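Local coordinates for heroin esterase (Rhodococcus sp., PDB 1LZL), which hydrolyses acetyl esters as an esterase of the alpha/beta-hydrolase fold, and probably removes the acetyl groups of heroin, at residues P127-D132 with K219-E224; A173-V178 with V234-A239. All blocks are in the same frame, centred on the assembly; numbering follows the deposited sequence.

Interaction 1. Residues P127-D132 with K219-E224; sequences PGPVND and KYYLGE
Tyr221 reaches across from the last turn of helix 211-222 and lays the edge of its ring against Pro129, at the start of helix 128-142. The touching atom is CE1, which has the whole outer rim of the proline ring before it: Pro129 CG lies 3.8 Å from Tyr221 CE1, with CB and CD scarcely farther. CG sits in the plane of the aromatic ring, so this is an edge contact and neither face of the tyrosine is spent on the proline. At the far end of the ring the hydroxyl comes alongside the next residue, with Tyr221 OH 4.1 Å from Val130 CB. No hydrogen bond joins the two segments; they meet by van der Waals contact.

What lets the ring get there is its first torsion: CG stands anti to the backbone N (chi1 -174°), which carries the side chain off its own helix and over to Pro129, although the two backbones stay well apart, 8.6 Å between the CA atoms of Pro129 and Tyr221. Farther out, Phe90 stacks on the Tyr221 ring, and Leu165 of helix 161-176 touches both Pro129 and Tyr221, so a third helix closes the group. Behind the tyrosine the helix stops at Gly223, whose positive phi breaks the helical path; Lys219 NZ reaches forward to the Gly223 carbonyl O at 3.1 Å, the donor tilted 27° from the carbonyl plane. On the proline side, Asp132 makes a salt bridge with Arg119, which ties the first turn of its helix to the chain before it.

All three touching residues are buried. This is side-chain packing between two helices of an alpha/beta hydrolase, one following strand 112-116 and the other in the length of chain that links the neighbouring strands 183-187 and 252-257.

Interaction 2. Residues A173-V178 with V234-A239; sequences ARDEGV and VSIYAA
Asp175, in the last turn of helix 161-176, takes a hydrogen bond from Tyr237 in the loop between helix 211-222 and strand 252-257. In this alpha/beta hydrolase, that helix follows the sequence of the probable nucleophile elbow, and the contact pins the loop to its far end, at the surface.

The polar interactions come first. Tyr237 OH donates to Asp175 OD2 at 2.6 Å, arriving on the anti lone pair, the one turned away from the other oxygen. OD2 lies near the plane of the Tyr237 ring, at its edge, with the carboxylate turned 67° against it. Asp175 OD1 is taken by Arg174, which grips it side-on through NE and NH2, both to that single atom; the salt-bridge distance from Arg174 NH2 to Asp175 OD1 is 2.9 Å. With each oxygen engaged by a different residue, the carboxylate is held against rotation, and the neighbouring guanidinium would be expected to keep it ionised. Arg174 NH1 in turn reaches the carbonyl oxygens of Asp245 and Thr247. A water bonded to Glu176 OE2 at 2.6 Å also makes a weak bond to Tyr237 OH. Lys172 adds a cation-pi contact with the tyrosine.

Van der Waals contact is slight across the segments: the Ile236 CD1 methyl comes 4.1 Å from Asp175 OD2. Within the loop, Ile236 packs on one face of its neighbour's ring, CG1 lying 3.8 Å above the Tyr237 plane, over its centre; chi1 of 67° sets CG1 between the backbone N and the carbonyl carbon.

Local hydrogen bonds shape the loop: two backbone ones, from Ala238 N and Ala239 N to Ser235 O, and a side-chain one, the ST turn, in which Tyr237 N donates to Ser235 OG at 3.0 Å.

Interactions 1 and 2 sit 14 Å apart between centres and alternate along the chain, all within one alpha/beta-hydrolase domain. Interaction 1 is buried and mainly apolar, with no hydrogen bond across it, joining helices 128-142 and 211-222; interaction 2 lies at the surface and relies on a charged, hydrogen-bonded carboxylate to fasten a loop to helix 161-176. Each turns on a tyrosine, yet the phenol that packs inside makes no bond across its contact, while the outer one donates to an acid. Helix 161-176 serves both, through Leu165 in the first and its closing turn in the second. They also touch directly: Leu222 CD2 packs 3.7 Å from Ala238 CB.

Interaction 1. Residues P127-D132 with K219-E224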
loop_
_atom_site.group_PDB
_atom_site.type_symbol
_atom_site.label_atom_id
_atom_site.label_comp_id
_atom_site.label_asym_id
_atom_site.label_seq_id
_atom_site.Cartn_x
_atom_site.Cartn_y
_atom_site.Cartn_z
ATOM N N PRO A 127 11.575 10.748 7.683
ATOM C CA PRO A 127 10.439 10.943 6.782
ATOM C C PRO A 127 10.655 10.643 5.309
ATOM O O PRO A 127 9.742 10.864 4.497
ATOM C CB PRO A 127 10.208 12.468 6.928
ATOM C CG PRO A 127 11.598 12.999 7.113
ATOM C CD PRO A 127 12.312 11.998 7.975
ATOM N N GLY A 128 11.828 10.158 4.926
ATOM C CA GLY A 128 12.134 10.074 3.489
ATOM C C GLY A 128 11.125 9.359 2.629
ATOM O O GLY A 128 10.717 9.840 1.586
ATOM N N PRO A 129 10.766 8.129 3.018
ATOM C CA PRO A 129 9.845 7.377 2.145
ATOM C C PRO A 129 8.503 8.062 1.971
ATOM O O PRO A 129 7.973 8.052 0.835
ATOM C CB PRO A 129 9.715 6.006 2.851
ATOM C CG PRO A 129 11.066 5.877 3.524
ATOM C CD PRO A 129 11.267 7.296 4.112
ATOM N N VAL A 130 7.910 8.599 3.053
ATOM C CA VAL A 130 6.615 9.242 2.822
ATOM C C VAL A 130 6.849 10.533 2.039
ATOM O O VAL A 130 6.015 10.903 1.204
ATOM C CB VAL A 130 5.848 9.498 4.139
ATOM C CG1 VAL A 130 6.406 10.670 4.899
ATOM C CG2 VAL A 130 4.352 9.671 3.845
ATOM N N ASN A 131 7.996 11.212 2.244
ATOM C CA ASN A 131 8.286 12.419 1.464
ATOM C C ASN A 131 8.379 12.071 -0.026
ATOM O O ASN A 131 7.919 12.875 -0.872
ATOM C CB ASN A 131 9.556 13.137 1.954
ATOM C CG ASN A 131 9.308 13.860 3.293
ATOM O OD1 ASN A 131 8.134 14.020 3.683
ATOM N ND2 ASN A 131 10.384 14.288 3.942
ATOM N N ASP A 132 8.931 10.922 -0.388
ATOM C CA ASP A 132 9.006 10.546 -1.802
ATOM C C ASP A 132 7.612 10.351 -2.377
ATOM O O ASP A 132 7.327 10.713 -3.522
ATOM C CB ASP A 132 9.790 9.231 -1.980
ATOM C CG ASP A 132 11.262 9.406 -1.624
ATOM O OD1 ASP A 132 11.764 10.553 -1.575
ATOM O OD2 ASP A 132 11.925 8.340 -1.428
ATOM N N LYS A 219 11.197 -0.593 13.349
ATOM C CA LYS A 219 12.556 -0.173 13.749
ATOM C C LYS A 219 13.367 0.250 12.534
ATOM O O LYS A 219 14.024 1.298 12.566
ATOM C CB LYS A 219 13.220 -1.306 14.533
ATOM C CG LYS A 219 14.622 -0.990 15.057
ATOM C CD LYS A 219 14.528 0.319 15.834
ATOM C CE LYS A 219 15.801 0.748 16.545
ATOM N NZ LYS A 219 15.499 1.873 17.463
ATOM N N TYR A 220 13.357 -0.507 11.442
ATOM C CA TYR A 220 14.058 -0.095 10.226
ATOM C C TYR A 220 13.547 1.252 9.730
ATOM O O TYR A 220 14.360 2.102 9.337
ATOM C CB TYR A 220 13.847 -1.124 9.114
ATOM C CG TYR A 220 14.531 -2.444 9.365
ATOM C CD1 TYR A 220 15.743 -2.506 10.044
ATOM C CD2 TYR A 220 13.966 -3.602 8.890
ATOM C CE1 TYR A 220 16.321 -3.769 10.230
ATOM C CE2 TYR A 220 14.529 -4.866 9.072
ATOM C CZ TYR A 220 15.720 -4.914 9.747
ATOM O OH TYR A 220 16.301 -6.146 9.948
ATOM N N TYR A 221 12.226 1.424 9.723
ATOM C CA TYR A 221 11.649 2.651 9.141
ATOM C C TYR A 221 11.892 3.900 9.978
ATOM O O TYR A 221 12.229 4.968 9.466
ATOM C CB TYR A 221 10.131 2.398 9.049
ATOM C CG TYR A 221 9.315 3.466 8.350
ATOM C CD1 TYR A 221 9.774 4.147 7.225
ATOM C CD2 TYR A 221 8.047 3.758 8.823
ATOM C CE1 TYR A 221 8.974 5.112 6.620
ATOM C CE2 TYR A 221 7.228 4.707 8.233
ATOM C CZ TYR A 221 7.726 5.382 7.112
ATOM O OH TYR A 221 6.929 6.339 6.476
ATOM N N LEU A 222 11.700 3.795 11.299
ATOM C CA LEU A 222 11.775 4.989 12.138
ATOM C C LEU A 222 13.208 5.281 12.606
ATOM O O LEU A 222 13.462 6.451 12.961
ATOM C CB LEU A 222 10.838 4.807 13.334
ATOM C CG LEU A 222 9.351 4.623 12.865
ATOM C CD1 LEU A 222 8.443 4.517 14.076
ATOM C CD2 LEU A 222 8.902 5.749 11.942
ATOM N N GLY A 223 14.085 4.284 12.550
ATOM C CA GLY A 223 15.503 4.570 12.789
ATOM C C GLY A 223 16.017 4.285 14.200
ATOM O O GLY A 223 15.266 3.943 15.120
ATOM N N GLU A 224 17.331 4.434 14.356
ATOM C CA GLU A 224 18.065 3.894 15.499
ATOM C C GLU A 224 17.804 4.709 16.759
ATOM O O GLU A 224 18.182 4.315 17.882
ATOM C CB GLU A 224 19.557 3.809 15.193
ATOM C CG GLU A 224 19.898 2.916 13.980
ATOM C CD GLU A 224 19.844 1.447 14.388
ATOM O OE1 GLU A 224 19.407 1.224 15.543
ATOM O OE2 GLU A 224 20.218 0.562 13.574
#

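Interaction 2. Residues A173-V178 with V234-A239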
loop_
_atom_site.group_PDB
_atom_site.type_symbol
_atom_site.label_atom_id
_atom_site.label_comp_id
_atom_site.label_asym_id
_atom_site.label_seq_id
_atom_site.Cartn_x
_atom_site.Cartn_y
_atom_site.Cartn_z
ATOM N N ALA A 173 -1.405 15.379 2.518
ATOM C CA ALA A 173 -2.081 16.112 1.433
ATOM C C ALA A 173 -3.211 16.968 1.994
ATOM O O ALA A 173 -3.336 18.155 1.643
ATOM C CB ALA A 173 -2.556 15.161 0.335
ATOM N N ARG A 174 -3.988 16.359 2.908
ATOM C CA ARG A 174 -5.053 17.154 3.515
ATOM C C ARG A 174 -4.503 18.315 4.299
ATOM O O ARG A 174 -4.956 19.461 4.154
ATOM C CB ARG A 174 -5.893 16.235 4.426
ATOM C CG ARG A 174 -6.994 17.015 5.120
ATOM C CD ARG A 174 -7.510 16.335 6.348
ATOM N NE ARG A 174 -6.490 16.222 7.378
ATOM C CZ ARG A 174 -6.620 15.508 8.514
ATOM N NH1 ARG A 174 -7.732 14.818 8.802
ATOM N NH2 ARG A 174 -5.593 15.499 9.360
ATOM N N ASP A 175 -3.516 17.991 5.156
ATOM C CA ASP A 175 -2.975 19.022 6.043
ATOM C C ASP A 175 -2.306 20.172 5.305
ATOM O O ASP A 175 -2.397 21.329 5.759
ATOM C CB ASP A 175 -1.989 18.385 7.014
ATOM C CG ASP A 175 -2.635 17.504 8.056
ATOM O OD1 ASP A 175 -3.881 17.471 8.155
ATOM O OD2 ASP A 175 -1.900 16.815 8.802
ATOM N N GLU A 176 -1.638 19.910 4.179
ATOM C CA GLU A 176 -0.937 20.977 3.474
ATOM C C GLU A 176 -1.857 21.750 2.536
ATOM O O GLU A 176 -1.517 22.917 2.251
ATOM C CB GLU A 176 0.232 20.400 2.669
ATOM C CG GLU A 176 1.360 19.858 3.527
ATOM C CD GLU A 176 1.785 20.748 4.671
ATOM O OE1 GLU A 176 1.831 22.003 4.538
ATOM O OE2 GLU A 176 2.112 20.286 5.792
ATOM N N GLY A 177 -2.963 21.195 2.082
ATOM C CA GLY A 177 -3.963 21.912 1.323
ATOM C C GLY A 177 -3.603 22.243 -0.098
ATOM O O GLY A 177 -4.234 23.127 -0.693
ATOM N N VAL A 178 -2.628 21.546 -0.673
ATOM C CA VAL A 178 -2.216 21.795 -2.057
ATOM C C VAL A 178 -2.897 20.849 -3.030
ATOM O O VAL A 178 -3.473 21.216 -4.046
ATOM C CB VAL A 178 -0.676 21.731 -2.155
ATOM C CG1 VAL A 178 -0.226 21.899 -3.606
ATOM C CG2 VAL A 178 -0.062 22.810 -1.271
ATOM N N VAL A 234 6.460 10.231 17.550
ATOM C CA VAL A 234 6.256 9.591 16.262
ATOM C C VAL A 234 5.265 10.387 15.424
ATOM O O VAL A 234 4.132 10.675 15.848
ATOM C CB VAL A 234 5.754 8.134 16.448
ATOM C CG1 VAL A 234 5.544 7.510 15.076
ATOM C CG2 VAL A 234 6.752 7.336 17.264
ATOM N N SER A 235 5.685 10.782 14.208
ATOM C CA SER A 235 4.806 11.528 13.322
ATOM C C SER A 235 3.561 10.759 12.888
ATOM O O SER A 235 3.602 9.561 12.609
ATOM C CB SER A 235 5.629 11.887 12.064
ATOM O OG SER A 235 4.746 12.585 11.151
ATOM N N ILE A 236 2.434 11.481 12.836
ATOM C CA ILE A 236 1.207 10.866 12.302
ATOM C C ILE A 236 1.411 10.487 10.835
ATOM O O ILE A 236 0.625 9.643 10.366
ATOM C CB ILE A 236 -0.006 11.798 12.428
ATOM C CG1 ILE A 236 0.110 13.053 11.535
ATOM C CG2 ILE A 236 -0.263 12.098 13.892
ATOM C CD1 ILE A 236 -1.176 13.851 11.486
ATOM N N TYR A 237 2.390 11.054 10.137
ATOM C CA TYR A 237 2.595 10.637 8.756
ATOM C C TYR A 237 3.394 9.324 8.683
ATOM O O TYR A 237 3.351 8.676 7.621
ATOM C CB TYR A 237 3.289 11.738 7.960
ATOM C CG TYR A 237 2.609 13.082 8.145
ATOM C CD1 TYR A 237 1.293 13.280 7.803
ATOM C CD2 TYR A 237 3.283 14.173 8.665
ATOM C CE1 TYR A 237 0.649 14.484 7.958
ATOM C CE2 TYR A 237 2.663 15.399 8.840
ATOM C CZ TYR A 237 1.346 15.565 8.470
ATOM O OH TYR A 237 0.726 16.786 8.673
ATOM N N ALA A 238 4.104 8.963 9.741
ATOM C CA ALA A 238 4.802 7.701 9.867
ATOM C C ALA A 238 3.815 6.611 10.283
ATOM O O ALA A 238 3.838 5.511 9.724
ATOM C CB ALA A 238 5.946 7.784 10.883
ATOM N N ALA A 239 2.994 6.912 11.302
ATOM C CA ALA A 239 2.074 5.929 11.880
ATOM C C ALA A 239 0.686 6.560 11.933
ATOM O O ALA A 239 0.337 7.182 12.975
ATOM C CB ALA A 239 2.528 5.502 13.286
HETATM O O HOH W 1 2.581 18.058 7.017
#